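Local coordinates for protein L-2,4-diaminobutyric acid acetyltransferase (PDB 6SLL) that transfers an acetyl group from acetyl-coenzyme A to L-2,4-diaminobutyric acid, a step in the biosynthesis of the chemical chaperone ectoine, at residues B[140-154]-B[165-177]. Sequence-based numbering, arbitrary orientation. Where two conformers were deposited one is given.
Sequences YAEEKSIPSTVTVGY and HEDEPLFVIGPFF. With DAB (2,4-diaminobutyric acid), chain G.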
# COMPACT_ATOMS: atom_id res chain seq x y z
N TYR B 140 19.70 -9.25 11.56
CA TYR B 140 19.13 -8.26 12.49
C TYR B 140 18.62 -8.94 13.73
O TYR B 140 18.93 -8.48 14.87
CB TYR B 140 18.02 -7.49 11.74
CG TYR B 140 17.42 -6.37 12.56
CD1 TYR B 140 18.12 -5.25 12.81
CD2 TYR B 140 16.19 -6.43 13.01
CE1 TYR B 140 17.59 -4.22 13.53
CE2 TYR B 140 15.65 -5.46 13.81
CZ TYR B 140 16.36 -4.30 14.11
OH TYR B 140 15.77 -3.34 14.88
N ALA B 141 17.88 -10.00 13.60
CA ALA B 141 17.38 -10.69 14.75
C ALA B 141 18.55 -11.27 15.62
O ALA B 141 18.59 -11.14 16.82
CB ALA B 141 16.42 -11.76 14.36
N GLU B 142 19.54 -11.83 14.94
CA GLU B 142 20.72 -12.35 15.65
C GLU B 142 21.39 -11.30 16.46
O GLU B 142 21.78 -11.53 17.66
CB GLU B 142 21.68 -12.94 14.68
CG GLU B 142 21.14 -14.22 13.98
CD GLU B 142 21.97 -14.65 12.79
OE1 GLU B 142 21.42 -15.39 11.98
OE2 GLU B 142 23.17 -14.31 12.66
N GLU B 143 21.63 -10.13 15.89
CA GLU B 143 22.43 -9.13 16.54
C GLU B 143 21.68 -8.57 17.67
O GLU B 143 22.32 -8.17 18.64
CB GLU B 143 22.74 -7.99 15.58
CG GLU B 143 23.67 -8.42 14.46
CD GLU B 143 24.27 -7.20 13.69
OE1 GLU B 143 24.18 -7.22 12.45
OE2 GLU B 143 24.71 -6.24 14.44
N LYS B 144 20.33 -8.58 17.67
CA LYS B 144 19.58 -8.06 18.77
C LYS B 144 19.28 -9.16 19.78
O LYS B 144 18.60 -8.85 20.83
CB LYS B 144 18.33 -7.40 18.27
CG LYS B 144 18.78 -6.10 17.58
CD LYS B 144 17.68 -5.36 17.09
CE LYS B 144 16.68 -4.75 18.04
NZ LYS B 144 17.17 -3.38 18.67
N SER B 145 19.69 -10.41 19.48
CA SER B 145 19.34 -11.59 20.27
C SER B 145 17.80 -11.81 20.44
O SER B 145 17.31 -11.98 21.57
CB SER B 145 20.06 -11.51 21.63
OG SER B 145 21.46 -11.43 21.50
N ILE B 146 17.08 -11.70 19.36
CA ILE B 146 15.63 -11.81 19.28
C ILE B 146 15.25 -13.02 18.42
O ILE B 146 15.93 -13.22 17.38
CB ILE B 146 15.09 -10.40 18.70
CG1 ILE B 146 15.48 -9.21 19.60
CG2 ILE B 146 13.64 -10.60 18.36
CD1 ILE B 146 14.95 -9.28 21.01
N PRO B 147 14.17 -13.74 18.79
CA PRO B 147 13.72 -14.86 17.95
C PRO B 147 13.21 -14.47 16.56
O PRO B 147 12.68 -13.39 16.39
CB PRO B 147 12.59 -15.56 18.77
CG PRO B 147 12.77 -14.99 20.10
CD PRO B 147 13.43 -13.65 20.04
N SER B 148 13.29 -15.43 15.67
CA SER B 148 12.67 -15.35 14.38
C SER B 148 11.97 -16.67 14.09
O SER B 148 12.43 -17.76 14.52
CB SER B 148 13.63 -15.06 13.19
OG SER B 148 14.72 -15.93 13.22
N THR B 149 10.82 -16.66 13.42
CA THR B 149 10.13 -17.80 13.01
C THR B 149 9.66 -17.61 11.53
O THR B 149 9.33 -16.49 11.19
CB THR B 149 8.94 -18.10 13.89
OG1 THR B 149 7.93 -17.15 13.77
CG2 THR B 149 9.23 -18.20 15.27
N VAL B 150 9.44 -18.68 10.85
CA VAL B 150 9.06 -18.65 9.40
C VAL B 150 7.75 -19.44 9.31
O VAL B 150 7.68 -20.59 9.79
CB VAL B 150 10.19 -19.04 8.44
CG1 VAL B 150 9.75 -18.90 7.02
CG2 VAL B 150 11.53 -18.24 8.59
N THR B 151 6.65 -18.91 8.77
CA THR B 151 5.41 -19.63 8.42
C THR B 151 5.17 -19.43 6.93
O THR B 151 5.94 -18.83 6.20
CB THR B 151 4.27 -19.12 9.25
OG1 THR B 151 4.09 -17.71 9.11
CG2 THR B 151 4.41 -19.54 10.69
N VAL B 152 4.09 -20.13 6.45
CA VAL B 152 3.82 -20.30 5.06
C VAL B 152 3.81 -18.97 4.15
O VAL B 152 4.26 -19.01 3.02
CB VAL B 152 2.62 -21.20 4.77
CG1 VAL B 152 1.31 -20.56 5.12
CG2 VAL B 152 2.60 -21.63 3.38
N GLY B 153 3.23 -17.97 4.65
CA GLY B 153 3.10 -16.75 3.86
C GLY B 153 2.26 -16.94 2.61
O GLY B 153 1.26 -17.64 2.71
N TYR B 154 2.63 -16.30 1.52
CA TYR B 154 1.87 -16.36 0.30
C TYR B 154 2.61 -17.33 -0.68
O TYR B 154 3.66 -17.01 -1.23
CB TYR B 154 1.71 -14.99 -0.35
CG TYR B 154 1.24 -13.90 0.57
CD1 TYR B 154 0.21 -14.08 1.43
CD2 TYR B 154 1.83 -12.64 0.54
CE1 TYR B 154 -0.25 -13.04 2.22
CE2 TYR B 154 1.41 -11.63 1.35
CZ TYR B 154 0.38 -11.82 2.22
OH TYR B 154 0.03 -10.77 3.04
N HIS B 165 5.83 -17.08 -9.94
CA HIS B 165 6.29 -16.28 -8.85
C HIS B 165 6.75 -17.27 -7.80
O HIS B 165 6.12 -18.31 -7.57
CB HIS B 165 5.17 -15.43 -8.27
CG HIS B 165 5.60 -14.31 -7.38
ND1 HIS B 165 6.05 -14.48 -6.09
CD2 HIS B 165 5.66 -13.00 -7.62
CE1 HIS B 165 6.34 -13.29 -5.56
NE2 HIS B 165 6.11 -12.36 -6.48
N GLU B 166 7.78 -16.94 -7.07
CA GLU B 166 8.26 -17.69 -5.98
C GLU B 166 7.32 -17.67 -4.76
O GLU B 166 6.53 -16.71 -4.62
CB GLU B 166 9.65 -17.33 -5.50
CG GLU B 166 10.81 -17.56 -6.50
CD GLU B 166 12.08 -16.91 -5.80
OE1 GLU B 166 12.59 -15.84 -6.25
OE2 GLU B 166 12.65 -17.60 -4.84
N ASP B 167 7.39 -18.65 -3.90
CA ASP B 167 6.77 -18.54 -2.61
C ASP B 167 7.31 -17.31 -1.87
O ASP B 167 8.44 -16.90 -1.98
CB ASP B 167 7.09 -19.75 -1.69
CG ASP B 167 6.53 -21.11 -2.16
OD1 ASP B 167 5.58 -21.10 -2.90
OD2 ASP B 167 7.13 -22.12 -1.80
N GLU B 168 6.42 -16.78 -1.00
CA GLU B 168 6.72 -15.59 -0.13
C GLU B 168 6.48 -16.02 1.33
O GLU B 168 5.48 -15.61 1.92
CB GLU B 168 5.83 -14.44 -0.52
CG GLU B 168 6.21 -13.82 -1.85
CD GLU B 168 7.37 -12.85 -1.84
OE1 GLU B 168 7.93 -12.56 -0.75
OE2 GLU B 168 7.69 -12.34 -2.94
N PRO B 169 7.35 -16.82 1.93
CA PRO B 169 7.13 -17.24 3.31
C PRO B 169 7.23 -16.03 4.24
O PRO B 169 7.99 -15.08 4.01
CB PRO B 169 8.25 -18.21 3.57
CG PRO B 169 9.18 -17.94 2.50
CD PRO B 169 8.55 -17.40 1.35
N LEU B 170 6.47 -16.10 5.32
CA LEU B 170 6.40 -15.01 6.33
C LEU B 170 7.38 -15.19 7.44
O LEU B 170 7.37 -16.20 8.14
CB LEU B 170 4.95 -14.94 6.90
CG LEU B 170 4.69 -13.85 7.85
CD1 LEU B 170 4.73 -12.47 7.19
CD2 LEU B 170 3.35 -14.08 8.57
N PHE B 171 8.25 -14.20 7.60
CA PHE B 171 9.18 -14.14 8.72
C PHE B 171 8.54 -13.29 9.73
O PHE B 171 8.07 -12.17 9.49
CB PHE B 171 10.52 -13.51 8.24
CG PHE B 171 11.39 -14.42 7.40
CD1 PHE B 171 10.96 -14.88 6.15
CD2 PHE B 171 12.59 -14.84 7.87
CE1 PHE B 171 11.71 -15.74 5.37
CE2 PHE B 171 13.38 -15.67 7.04
CZ PHE B 171 12.84 -16.25 5.90
N VAL B 172 8.56 -13.74 10.98
CA VAL B 172 8.07 -13.02 12.18
C VAL B 172 9.27 -12.85 13.11
O VAL B 172 9.78 -13.90 13.63
CB VAL B 172 6.90 -13.70 12.89
CG1 VAL B 172 6.45 -12.89 14.13
CG2 VAL B 172 5.74 -13.86 11.93
N ILE B 173 9.70 -11.64 13.36
CA ILE B 173 10.87 -11.38 14.20
C ILE B 173 10.43 -10.67 15.44
O ILE B 173 9.73 -9.66 15.39
CB ILE B 173 11.85 -10.53 13.47
CG1 ILE B 173 12.38 -11.22 12.17
CG2 ILE B 173 13.04 -10.14 14.34
CD1 ILE B 173 13.02 -10.30 11.21
N GLY B 174 10.74 -11.24 16.58
CA GLY B 174 10.30 -10.74 17.85
C GLY B 174 10.00 -11.81 18.81
O GLY B 174 10.08 -12.99 18.51
N PRO B 175 9.58 -11.41 20.07
CA PRO B 175 9.27 -10.03 20.47
C PRO B 175 10.50 -9.25 20.81
O PRO B 175 11.48 -9.70 21.35
CB PRO B 175 8.47 -10.22 21.73
CG PRO B 175 8.94 -11.57 22.30
CD PRO B 175 9.22 -12.39 21.11
N PHE B 176 10.44 -7.93 20.45
CA PHE B 176 11.57 -7.03 20.73
C PHE B 176 11.67 -6.68 22.18
O PHE B 176 12.72 -6.24 22.66
CB PHE B 176 11.53 -5.75 19.89
CG PHE B 176 11.78 -6.01 18.49
CD1 PHE B 176 13.03 -6.25 18.06
CD2 PHE B 176 10.84 -5.85 17.55
CE1 PHE B 176 13.30 -6.50 16.73
CE2 PHE B 176 11.11 -6.02 16.25
CZ PHE B 176 12.26 -6.44 15.77
N PHE B 177 10.58 -6.81 22.94
CA PHE B 177 10.58 -6.46 24.33
C PHE B 177 9.53 -7.27 25.04
O PHE B 177 8.59 -7.81 24.44
CB PHE B 177 10.42 -4.98 24.62
CG PHE B 177 9.18 -4.35 24.11
CD1 PHE B 177 9.06 -3.88 22.79
CD2 PHE B 177 8.08 -4.15 24.85
CE1 PHE B 177 7.89 -3.33 22.27
CE2 PHE B 177 6.86 -3.63 24.35
CZ PHE B 177 6.82 -3.21 23.08
N DAB G . 8.17 -9.70 -3.52
CA DAB G . 7.36 -8.81 -2.64
C DAB G . 7.50 -7.40 -3.17
O DAB G . 6.68 -6.59 -2.74
CB DAB G . 7.80 -8.91 -1.18
CG DAB G . 9.15 -8.34 -0.87
ND DAB G . 9.43 -8.50 0.59
OXT DAB G . 8.39 -7.12 -3.96
O HOH W 1 6.14 -16.71 10.87
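Val150 presses its CG2 methyl onto one face of the Phe171 ring, 3.6 Å from the ring centroid. CG1 lies anti to the backbone N (chi1 -176°), which sends this second methyl to Pro169, 3.8 Å from its CB. The valine thus forks over ring and proline, its neighbours on the same side of the sheet. On the other side, Thr149 lies alongside Val172, and Thr151 alongside Leu170. A water bonded to Thr151 OG1 and Leu170 O bridges the second pair. Strands 148-154 and 168-173 form the antiparallel C-terminal hairpin of the GNAT fold, with 148-154 the outermost strand in this chain. A beta bulge after Thr151 shifts the register by one. Gly153 fits there with positive phi, its CA 3.3 Å from Glu168 O, where a side chain would clash. Beyond the bulge, Tyr154 and Glu168 exchange two backbone hydrogen bonds. The Glu168 chain bends at chi2 (-81°), and OE2 takes a hydrogen bond from the diaminobutyrate N at 2.7 Å. OE1 is held by Thr125. With an alanine here, the substrate's amino group is likely to lose this carboxylate, and Thr125 OG1 its hydrogen-bond partner. At the far end, in the conformer given, Ile146 packs on the turn after strand 168-173, its CG2 3.4 Å from Gly174 CA. Its CD1 reaches Pro175 O, just after a cis peptide bond. Ala141 CB fits against Ile173 CG2 at 3.7 Å. The Phe176 ring enters the hollow between Tyr140, Lys144 and Ile146; the side chains of Phe176 and Tyr140 cross at about a right angle.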